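Local coordinates for protein glycoside hydrolase family 31 (Trueperella pyogenes, PDB 5I0F) that probably breaks down cycloalternan as a family 31 glycoside hydrolase, working through a covalent glycosyl-enzyme intermediate, at residues A[496-499]-A[500-504]; A[270-273]-A[274-277]; A[536-539]-A[540-544]. All blocks are in the same frame, centred on the assembly; numbering follows the deposited sequence.

Interaction 1. Residues A[496-499]-A[500-504]; sequences YARA and YGDLL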
ATOM      1  N   TYR A 496      -8.866  -8.107  -4.182  1.00 18.84           N
ATOM      2  CA  TYR A 496      -9.183  -8.257  -2.755  1.00 18.52           C
ATOM      3  C   TYR A 496     -10.242  -7.250  -2.286  1.00 18.27           C
ATOM      4  O   TYR A 496     -11.275  -7.632  -1.705  1.00 17.38           O
ATOM      5  CB  TYR A 496      -7.879  -8.115  -1.981  1.00 18.30           C
ATOM      6  CG  TYR A 496      -7.913  -8.081  -0.473  1.00 18.04           C
ATOM      7  CD1 TYR A 496      -8.787  -8.866   0.279  1.00 18.06           C
ATOM      8  CD2 TYR A 496      -7.029  -7.251   0.214  1.00 18.15           C
ATOM      9  CE1 TYR A 496      -8.758  -8.827   1.682  1.00 17.84           C
ATOM     10  CE2 TYR A 496      -6.989  -7.207   1.591  1.00 17.62           C
ATOM     11  CZ  TYR A 496      -7.864  -7.995   2.331  1.00 17.96           C
ATOM     12  OH  TYR A 496      -7.808  -7.938   3.716  1.00 17.63           O
ATOM     13  N   ALA A 497      -9.984  -5.978  -2.531  1.00 18.55           N
ATOM     14  CA  ALA A 497     -10.950  -4.919  -2.182  1.00 19.08           C
ATOM     15  C   ALA A 497     -12.262  -5.143  -2.921  1.00 19.58           C
ATOM     16  O   ALA A 497     -13.335  -5.087  -2.312  1.00 20.41           O
ATOM     17  CB  ALA A 497     -10.383  -3.534  -2.488  1.00 19.12           C
ATOM     18  N   ARG A 498     -12.185  -5.442  -4.212  1.00 20.17           N
ATOM     19  CA  ARG A 498     -13.371  -5.790  -4.995  1.00 20.67           C
ATOM     20  C   ARG A 498     -14.196  -6.928  -4.382  1.00 20.21           C
ATOM     21  O   ARG A 498     -15.418  -6.848  -4.325  1.00 19.97           O
ATOM     22  CB  ARG A 498     -12.975  -6.175  -6.413  1.00 22.26           C
ATOM     23  CG  ARG A 498     -14.139  -6.589  -7.293  1.00 23.78           C
ATOM     24  CD  ARG A 498     -13.709  -6.943  -8.697  1.00 25.99           C
ATOM     25  NE  ARG A 498     -14.886  -7.269  -9.516  1.00 28.09           N
ATOM     26  CZ  ARG A 498     -14.848  -7.712 -10.765  1.00 29.30           C
ATOM     27  NH1 ARG A 498     -13.697  -7.897 -11.385  1.00 29.63           N
ATOM     28  NH2 ARG A 498     -15.987  -7.976 -11.394  1.00 30.71           N
ATOM     29  N   ALA A 499     -13.529  -7.998  -3.953  1.00 19.71           N
ATOM     30  CA  ALA A 499     -14.233  -9.178  -3.383  1.00 18.97           C
ATOM     31  C   ALA A 499     -15.135  -8.769  -2.228  1.00 18.51           C
ATOM     32  O   ALA A 499     -16.287  -9.172  -2.175  1.00 18.21           O
ATOM     33  CB  ALA A 499     -13.227 -10.207  -2.895  1.00 18.86           C
ATOM     34  N   TYR A 500     -14.607  -7.948  -1.311  1.00 17.96           N
ATOM     35  CA  TYR A 500     -15.377  -7.557  -0.127  1.00 18.52           C
ATOM     36  C   TYR A 500     -16.426  -6.476  -0.449  1.00 18.76           C
ATOM     37  O   TYR A 500     -17.534  -6.495   0.116  1.00 19.21           O
ATOM     38  CB  TYR A 500     -14.457  -7.134   1.008  1.00 17.95           C
ATOM     39  CG  TYR A 500     -13.789  -8.287   1.722  1.00 17.99           C
ATOM     40  CD1 TYR A 500     -12.599  -8.865   1.239  1.00 17.74           C
ATOM     41  CD2 TYR A 500     -14.336  -8.805   2.884  1.00 17.97           C
ATOM     42  CE1 TYR A 500     -11.983  -9.912   1.920  1.00 17.91           C
ATOM     43  CE2 TYR A 500     -13.720  -9.837   3.578  1.00 18.56           C
ATOM     44  CZ  TYR A 500     -12.551 -10.394   3.094  1.00 18.47           C
ATOM     45  OH  TYR A 500     -11.949 -11.393   3.834  1.00 19.32           O
ATOM     46  N   GLY A 501     -16.096  -5.562  -1.364  1.00 18.84           N
ATOM     47  CA  GLY A 501     -17.089  -4.615  -1.888  1.00 19.38           C
ATOM     48  C   GLY A 501     -18.303  -5.330  -2.472  1.00 20.07           C
ATOM     49  O   GLY A 501     -19.442  -4.975  -2.172  1.00 20.25           O
ATOM     50  N   ASP A 502     -18.056  -6.377  -3.268  1.00 20.99           N
ATOM     51  CA  ASP A 502     -19.134  -7.182  -3.857  1.00 21.68           C
ATOM     52  C   ASP A 502     -19.968  -7.924  -2.796  1.00 21.64           C
ATOM     53  O   ASP A 502     -21.195  -8.039  -2.946  1.00 21.77           O
ATOM     54  CB  ASP A 502     -18.580  -8.175  -4.891  1.00 23.07           C
ATOM     55  CG  ASP A 502     -18.093  -7.495  -6.156  1.00 24.78           C
ATOM     56  OD1 ASP A 502     -18.389  -6.295  -6.352  1.00 26.28           O
ATOM     57  OD2 ASP A 502     -17.392  -8.150  -6.969  1.00 27.22           O
ATOM     58  N   LEU A 503     -19.322  -8.448  -1.743  1.00 20.63           N
ATOM     59  CA  LEU A 503     -20.060  -9.053  -0.624  1.00 20.82           C
ATOM     60  C   LEU A 503     -21.047  -8.062  -0.027  1.00 20.45           C
ATOM     61  O   LEU A 503     -22.226  -8.361   0.115  1.00 20.22           O
ATOM     62  CB  LEU A 503     -19.106  -9.595   0.457  1.00 20.40           C
ATOM     63  CG  LEU A 503     -19.772 -10.106   1.736  1.00 20.67           C
ATOM     64  CD1 LEU A 503     -20.711 -11.266   1.405  1.00 21.34           C
ATOM     65  CD2 LEU A 503     -18.733 -10.476   2.788  1.00 20.11           C
ATOM     66  N   LEU A 504     -20.554  -6.864   0.276  1.00 20.23           N
ATOM     67  CA  LEU A 504     -21.386  -5.828   0.871  1.00 20.47           C
ATOM     68  C   LEU A 504     -22.558  -5.404  -0.023  1.00 21.48           C
ATOM     69  O   LEU A 504     -23.700  -5.358   0.429  1.00 21.28           O
ATOM     70  CB  LEU A 504     -20.529  -4.633   1.230  1.00 19.95           C
ATOM     71  CG  LEU A 504     -19.579  -4.888   2.425  1.00 19.39           C
ATOM     72  CD1 LEU A 504     -18.434  -3.898   2.404  1.00 18.92           C
ATOM     73  CD2 LEU A 504     -20.308  -4.815   3.753  1.00 19.45           C
TER
HETATM   74  O   HOH W   1     -17.228  -5.454  -8.934  1.00 34.72           O
HETATM   75  O   HOH W   2     -18.142  -8.802  -9.515  1.00 36.36           O
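Tyr500 lies against Tyr496 one helical turn earlier, and its side chain can be followed outward from the backbone. CB is 4.1 Å from Ala497 O across the turn. CD1 comes next, with Tyr496 O in the plane of the ring at its edge, 3.5 Å from Tyr500 CD1. CE1 then makes the closest ring contact, 3.4 Å from Tyr496 CE1. The two ring planes are steeply inclined, at 83°, and Tyr500 CE1 reaches the edge of the Tyr496 ring near its plane. At the tip, Tyr500 OH is hydrogen-bonded to Gln388 and Trp448, while Tyr496 OH bonds to Asp467 O, so both phenols are held at their polar ends. On another side of the helix Arg498, its chain extended from CG to NE, meets Asp502 in a long salt bridge, with NE 3.7 Å from OD2. Two waters span the same pair, one from NE, by a weak bond, to OD1 and the other from NH2 to OD2; Asp502 OD1 also has Arg505 as a salt-bridge partner. Helix 485-506 belongs to the TIM barrel: its tyrosines pack on Thr466 of barrel strand 463-466, where Phe464 meets the Tyr500 ring edge-to-face, while Ala499 and Leu503 face helix 442-450.

Interaction 2. Residues A[270-273]-A[274-277]; sequences SGSP and TDVL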
ATOM      1  N   SER A 270      -3.971  14.858 -23.105  1.00 28.36           N
ATOM      2  CA  SER A 270      -3.561  16.234 -22.901  1.00 28.90           C
ATOM      3  C   SER A 270      -4.753  17.188 -22.799  1.00 29.24           C
ATOM      4  O   SER A 270      -5.844  16.906 -23.319  1.00 29.73           O
ATOM      5  CB  SER A 270      -2.599  16.651 -24.003  1.00 30.12           C
ATOM      6  OG  SER A 270      -3.239  16.609 -25.264  1.00 32.06           O
ATOM      7  N   GLY A 271      -4.521  18.325 -22.143  1.00 28.43           N
ATOM      8  CA  GLY A 271      -5.572  19.317 -21.898  1.00 28.69           C
ATOM      9  C   GLY A 271      -5.295  20.007 -20.592  1.00 28.10           C
ATOM     10  O   GLY A 271      -4.145  20.299 -20.293  1.00 28.29           O
ATOM     11  N   SER A 272      -6.340  20.299 -19.823  1.00 27.89           N
ATOM     12  CA  SER A 272      -6.176  20.800 -18.455  1.00 27.37           C
ATOM     13  C   SER A 272      -5.702  19.639 -17.562  1.00 25.93           C
ATOM     14  O   SER A 272      -5.845  18.469 -17.943  1.00 25.36           O
ATOM     15  CB  SER A 272      -7.512  21.337 -17.940  1.00 27.87           C
ATOM     16  OG  SER A 272      -8.408  20.254 -17.740  1.00 28.10           O
ATOM     17  N   PRO A 273      -5.154  19.937 -16.367  1.00 24.99           N
ATOM     18  CA  PRO A 273      -4.835  18.828 -15.452  1.00 24.35           C
ATOM     19  C   PRO A 273      -6.026  17.884 -15.165  1.00 24.36           C
ATOM     20  O   PRO A 273      -5.871  16.657 -15.137  1.00 23.35           O
ATOM     21  CB  PRO A 273      -4.376  19.548 -14.185  1.00 24.38           C
ATOM     22  CG  PRO A 273      -3.801  20.838 -14.697  1.00 24.53           C
ATOM     23  CD  PRO A 273      -4.713  21.238 -15.826  1.00 25.33           C
ATOM     24  N   THR A 274      -7.212  18.473 -15.042  1.00 25.24           N
ATOM     25  CA  THR A 274      -8.442  17.715 -14.822  1.00 26.02           C
ATOM     26  C   THR A 274      -8.785  16.792 -16.003  1.00 26.17           C
ATOM     27  O   THR A 274      -9.171  15.629 -15.787  1.00 25.62           O
ATOM     28  CB  THR A 274      -9.594  18.676 -14.463  1.00 26.98           C
ATOM     29  OG1 THR A 274      -9.281  19.304 -13.211  1.00 27.57           O
ATOM     30  CG2 THR A 274     -10.901  17.931 -14.317  1.00 27.46           C
ATOM     31  N   ASP A 275      -8.617  17.293 -17.231  1.00 26.50           N
ATOM     32  CA  ASP A 275      -8.799  16.480 -18.453  1.00 26.90           C
ATOM     33  C   ASP A 275      -7.926  15.214 -18.398  1.00 25.67           C
ATOM     34  O   ASP A 275      -8.367  14.115 -18.738  1.00 24.76           O
ATOM     35  CB  ASP A 275      -8.434  17.261 -19.735  1.00 28.42           C
ATOM     36  CG  ASP A 275      -9.399  18.412 -20.061  1.00 30.20           C
ATOM     37  OD1 ASP A 275     -10.575  18.365 -19.660  1.00 30.95           O
ATOM     38  OD2 ASP A 275      -8.967  19.373 -20.739  1.00 30.77           O
ATOM     39  N   VAL A 276      -6.682  15.386 -17.979  1.00 24.89           N
ATOM     40  CA  VAL A 276      -5.722  14.276 -17.940  1.00 24.35           C
ATOM     41  C   VAL A 276      -6.121  13.221 -16.919  1.00 23.88           C
ATOM     42  O   VAL A 276      -6.184  12.004 -17.233  1.00 23.36           O
ATOM     43  CB  VAL A 276      -4.292  14.774 -17.660  1.00 24.19           C
ATOM     44  CG1 VAL A 276      -3.331  13.607 -17.433  1.00 23.83           C
ATOM     45  CG2 VAL A 276      -3.819  15.647 -18.813  1.00 24.80           C
ATOM     46  N   LEU A 277      -6.411  13.668 -15.701  1.00 23.60           N
ATOM     47  CA  LEU A 277      -6.842  12.733 -14.667  1.00 23.25           C
ATOM     48  C   LEU A 277      -8.125  12.025 -15.083  1.00 23.56           C
ATOM     49  O   LEU A 277      -8.213  10.798 -14.929  1.00 23.65           O
ATOM     50  CB  LEU A 277      -6.966  13.394 -13.291  1.00 23.46           C
ATOM     51  CG  LEU A 277      -7.428  12.515 -12.118  1.00 23.15           C
ATOM     52  CD1 LEU A 277      -6.492  11.331 -11.872  1.00 22.90           C
ATOM     53  CD2 LEU A 277      -7.527  13.377 -10.866  1.00 23.26           C
TER
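Ser272 and Asp275 exchange two hydrogen bonds that form a capping box at the start of helix 273-284. Ser272 OG accepts from Asp275 N at 3.0 Å, and in return Ser272 N donates to Asp275 OD2 at 2.9 Å, with an N-H...O angle of 163°. The returning donor meets OD2 from above the carboxylate plane. With chi1 at 70°, Ser272 OG sits between its own backbone N and carbonyl carbon, turned toward the N-H of Asp275. The box thus supplies a side-chain acceptor to the start of the helix and ties the Asp275 carboxylate back to the N-H of Ser272, the N-cap residue. Two backbone bonds continue the turn, Val276 N to Ser272 O and Leu277 N to Pro273 O. Beside the box, Asp275 OD2 lies 3.6 Å from Gly271 CA. Farther out, Val276 CG2 rests 3.6 Å from Ser272 O and 4.1 Å from Ser270 CA. The junction carries strand 263-271 directly into helix 273-284, with Val276 against strands 225-230 and 212-219, and Pro273, Thr274 and Leu277 against helix 655-658.

Interaction 3. Residues A[536-539]-A[540-544]; sequences TWEA and FRSSI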
ATOM      1  N   THR A 536       5.696  10.709  14.548  1.00 18.75           N
ATOM      2  CA  THR A 536       6.731  11.718  14.326  1.00 19.29           C
ATOM      3  C   THR A 536       6.254  12.859  13.424  1.00 19.19           C
ATOM      4  O   THR A 536       5.322  12.685  12.607  1.00 17.93           O
ATOM      5  CB  THR A 536       7.981  11.114  13.677  1.00 19.85           C
ATOM      6  OG1 THR A 536       7.698  10.673  12.352  1.00 18.81           O
ATOM      7  CG2 THR A 536       8.563   9.968  14.512  1.00 20.30           C
ATOM      8  N   TRP A 537       6.947  14.000  13.522  1.00 19.54           N
ATOM      9  CA  TRP A 537       6.679  15.125  12.623  1.00 19.77           C
ATOM     10  C   TRP A 537       6.983  14.767  11.163  1.00 19.88           C
ATOM     11  O   TRP A 537       6.239  15.140  10.282  1.00 18.68           O
ATOM     12  CB  TRP A 537       7.433  16.389  13.046  1.00 20.29           C
ATOM     13  CG  TRP A 537       6.979  16.878  14.369  1.00 20.68           C
ATOM     14  CD1 TRP A 537       7.513  16.569  15.590  1.00 21.37           C
ATOM     15  CD2 TRP A 537       5.875  17.755  14.621  1.00 21.25           C
ATOM     16  NE1 TRP A 537       6.810  17.215  16.593  1.00 21.82           N
ATOM     17  CE2 TRP A 537       5.798  17.944  16.026  1.00 21.44           C
ATOM     18  CE3 TRP A 537       4.946  18.406  13.801  1.00 21.13           C
ATOM     19  CZ2 TRP A 537       4.834  18.763  16.623  1.00 22.17           C
ATOM     20  CZ3 TRP A 537       3.981  19.233  14.404  1.00 21.96           C
ATOM     21  CH2 TRP A 537       3.931  19.388  15.802  1.00 21.99           C
ATOM     22  N   GLU A 538       8.068  14.031  10.917  1.00 20.93           N
ATOM     23  CA  GLU A 538       8.402  13.622   9.554  1.00 22.51           C
ATOM     24  C   GLU A 538       7.313  12.728   8.951  1.00 20.67           C
ATOM     25  O   GLU A 538       6.953  12.895   7.775  1.00 20.23           O
ATOM     26  CB  GLU A 538       9.786  12.929   9.483  1.00 25.12           C
ATOM     27  CG  GLU A 538      10.251  12.588   8.058  1.00 28.37           C
ATOM     28  CD  GLU A 538      10.098  13.736   7.044  1.00 32.18           C
ATOM     29  OE1 GLU A 538      10.471  14.917   7.358  1.00 35.43           O
ATOM     30  OE2 GLU A 538       9.553  13.466   5.928  1.00 34.76           O
ATOM     31  N   ALA A 539       6.763  11.819   9.752  1.00 19.30           N
ATOM     32  CA  ALA A 539       5.684  10.962   9.269  1.00 18.46           C
ATOM     33  C   ALA A 539       4.389  11.740   8.951  1.00 18.04           C
ATOM     34  O   ALA A 539       3.687  11.421   7.986  1.00 17.44           O
ATOM     35  CB  ALA A 539       5.417   9.841  10.260  1.00 18.11           C
ATOM     36  N   PHE A 540       4.091  12.745   9.772  1.00 17.92           N
ATOM     37  CA  PHE A 540       2.992  13.688   9.529  1.00 17.68           C
ATOM     38  C   PHE A 540       3.162  14.366   8.162  1.00 17.96           C
ATOM     39  O   PHE A 540       2.250  14.320   7.322  1.00 17.09           O
ATOM     40  CB  PHE A 540       2.963  14.693  10.714  1.00 18.08           C
ATOM     41  CG  PHE A 540       1.913  15.778  10.655  1.00 17.73           C
ATOM     42  CD1 PHE A 540       0.816  15.746   9.811  1.00 17.59           C
ATOM     43  CD2 PHE A 540       2.044  16.870  11.517  1.00 18.19           C
ATOM     44  CE1 PHE A 540      -0.128  16.756   9.820  1.00 18.13           C
ATOM     45  CE2 PHE A 540       1.084  17.886  11.543  1.00 18.33           C
ATOM     46  CZ  PHE A 540       0.014  17.840  10.676  1.00 18.28           C
ATOM     47  N   ARG A 541       4.335  14.960   7.921  1.00 18.48           N
ATOM     48  CA  ARG A 541       4.596  15.579   6.612  1.00 19.44           C
ATOM     49  C   ARG A 541       4.466  14.588   5.464  1.00 19.12           C
ATOM     50  O   ARG A 541       3.865  14.917   4.423  1.00 18.68           O
ATOM     51  CB  ARG A 541       5.974  16.242   6.572  1.00 20.32           C
ATOM     52  CG  ARG A 541       6.057  17.431   7.523  1.00 21.65           C
ATOM     53  CD  ARG A 541       7.389  18.178   7.488  1.00 22.88           C
ATOM     54  NE  ARG A 541       8.489  17.444   8.098  1.00 24.30           N
ATOM     55  CZ  ARG A 541       8.973  17.603   9.346  1.00 25.50           C
ATOM     56  NH1 ARG A 541       9.987  16.843   9.737  1.00 25.62           N
ATOM     57  NH2 ARG A 541       8.485  18.488  10.218  1.00 26.32           N
ATOM     58  N   SER A 542       5.028  13.392   5.640  1.00 18.70           N
ATOM     59  CA  SER A 542       4.941  12.342   4.603  1.00 18.94           C
ATOM     60  C   SER A 542       3.520  11.930   4.317  1.00 18.16           C
ATOM     61  O   SER A 542       3.150  11.688   3.146  1.00 17.31           O
ATOM     62  CB  SER A 542       5.760  11.106   4.971  1.00 19.93           C
ATOM     63  OG  SER A 542       7.136  11.450   4.983  1.00 22.25           O
ATOM     64  N   SER A 543       2.703  11.891   5.366  1.00 17.54           N
ATOM     65  CA  SER A 543       1.304  11.501   5.226  1.00 17.58           C
ATOM     66  C   SER A 543       0.507  12.534   4.425  1.00 17.14           C
ATOM     67  O   SER A 543      -0.328  12.150   3.622  1.00 16.96           O
ATOM     68  CB  SER A 543       0.652  11.176   6.582  1.00 17.49           C
ATOM     69  OG  SER A 543       1.367  10.146   7.318  1.00 18.11           O
ATOM     70  N   ILE A 544       0.786  13.826   4.602  1.00 17.65           N
ATOM     71  CA  ILE A 544       0.127  14.866   3.772  1.00 17.55           C
ATOM     72  C   ILE A 544       0.444  14.637   2.277  1.00 17.29           C
ATOM     73  O   ILE A 544      -0.436  14.681   1.428  1.00 16.45           O
ATOM     74  CB  ILE A 544       0.542  16.288   4.200  1.00 18.20           C
ATOM     75  CG1 ILE A 544       0.103  16.563   5.641  1.00 18.29           C
ATOM     76  CG2 ILE A 544      -0.039  17.351   3.244  1.00 18.82           C
ATOM     77  CD1 ILE A 544       0.780  17.768   6.277  1.00 19.20           C
TER
HETATM   78  O   HOH W   3       8.081  13.314   3.118  1.00 35.66           O
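Backbone bonds from Phe540 N to Thr536 O, Arg541 N to Trp537 O and Ser542 N to Glu538 O carry the chain through the first turns of helix 537-551, all with N-H...O angles above 160°. Thr536 is its N-cap, OG1 accepting from Ala539 N at 3.0 Å. The charged pair is Glu538 and Arg541, whose side chains cross at about a right angle. Arg541 approaches side-on with NE and NH1, both directed to the single atom Glu538 OE1, at 3.3 Å from NE and 3.1 Å from NH1. OE1 lies in the guanidinium plane, but both nitrogens reach it from the same face of the carboxylate. A bend at chi3 (-72°) folds the arginine back along the helix, bringing its guanidinium over Trp537 O, which lies 3.8 Å from the plane at its centre; NH2 continues to Thr683 O. This helix is the connecting element of a beta-alpha-beta unit of the TIM barrel, between strands 527-529 and 558-561. Trp537 and Phe540 lie side by side, pointing the same way, and Trp537 CE3 meets the Phe540 ring at its edge, 4.0 Å from CD2. Both rings pack on helix 572-583, Phe540 also meets Trp560 of strand 558-561, and Trp537 NE1 bonds to Glu571. Farther along, Ser543 puts two donors on Ala539 O, OG at 2.7 Å and N at 2.8 Å, arriving from opposite faces of the carbonyl plane. A water 2.8 Å from Ser542 OG probably links it to Glu538 OE2.

Overall arrangement
From the N terminus the chain first reaches interaction 2, then interaction 1 and finally interaction 3; they run in series, with none crossing or enclosing another. Each is local, and closes only a turn of helix or the junction leading into one. Interaction 2 joins the end of a strand in the mixed five-stranded sheet to the helix that follows it. Interactions 1 and 3 both belong to helices of the family 31 TIM barrel and lie on opposite sides of the chain's centre. The three centres stand about 29 to 30 Å apart and no two touch; the nearest atoms of interactions 2 and 3 are about 14 Å apart.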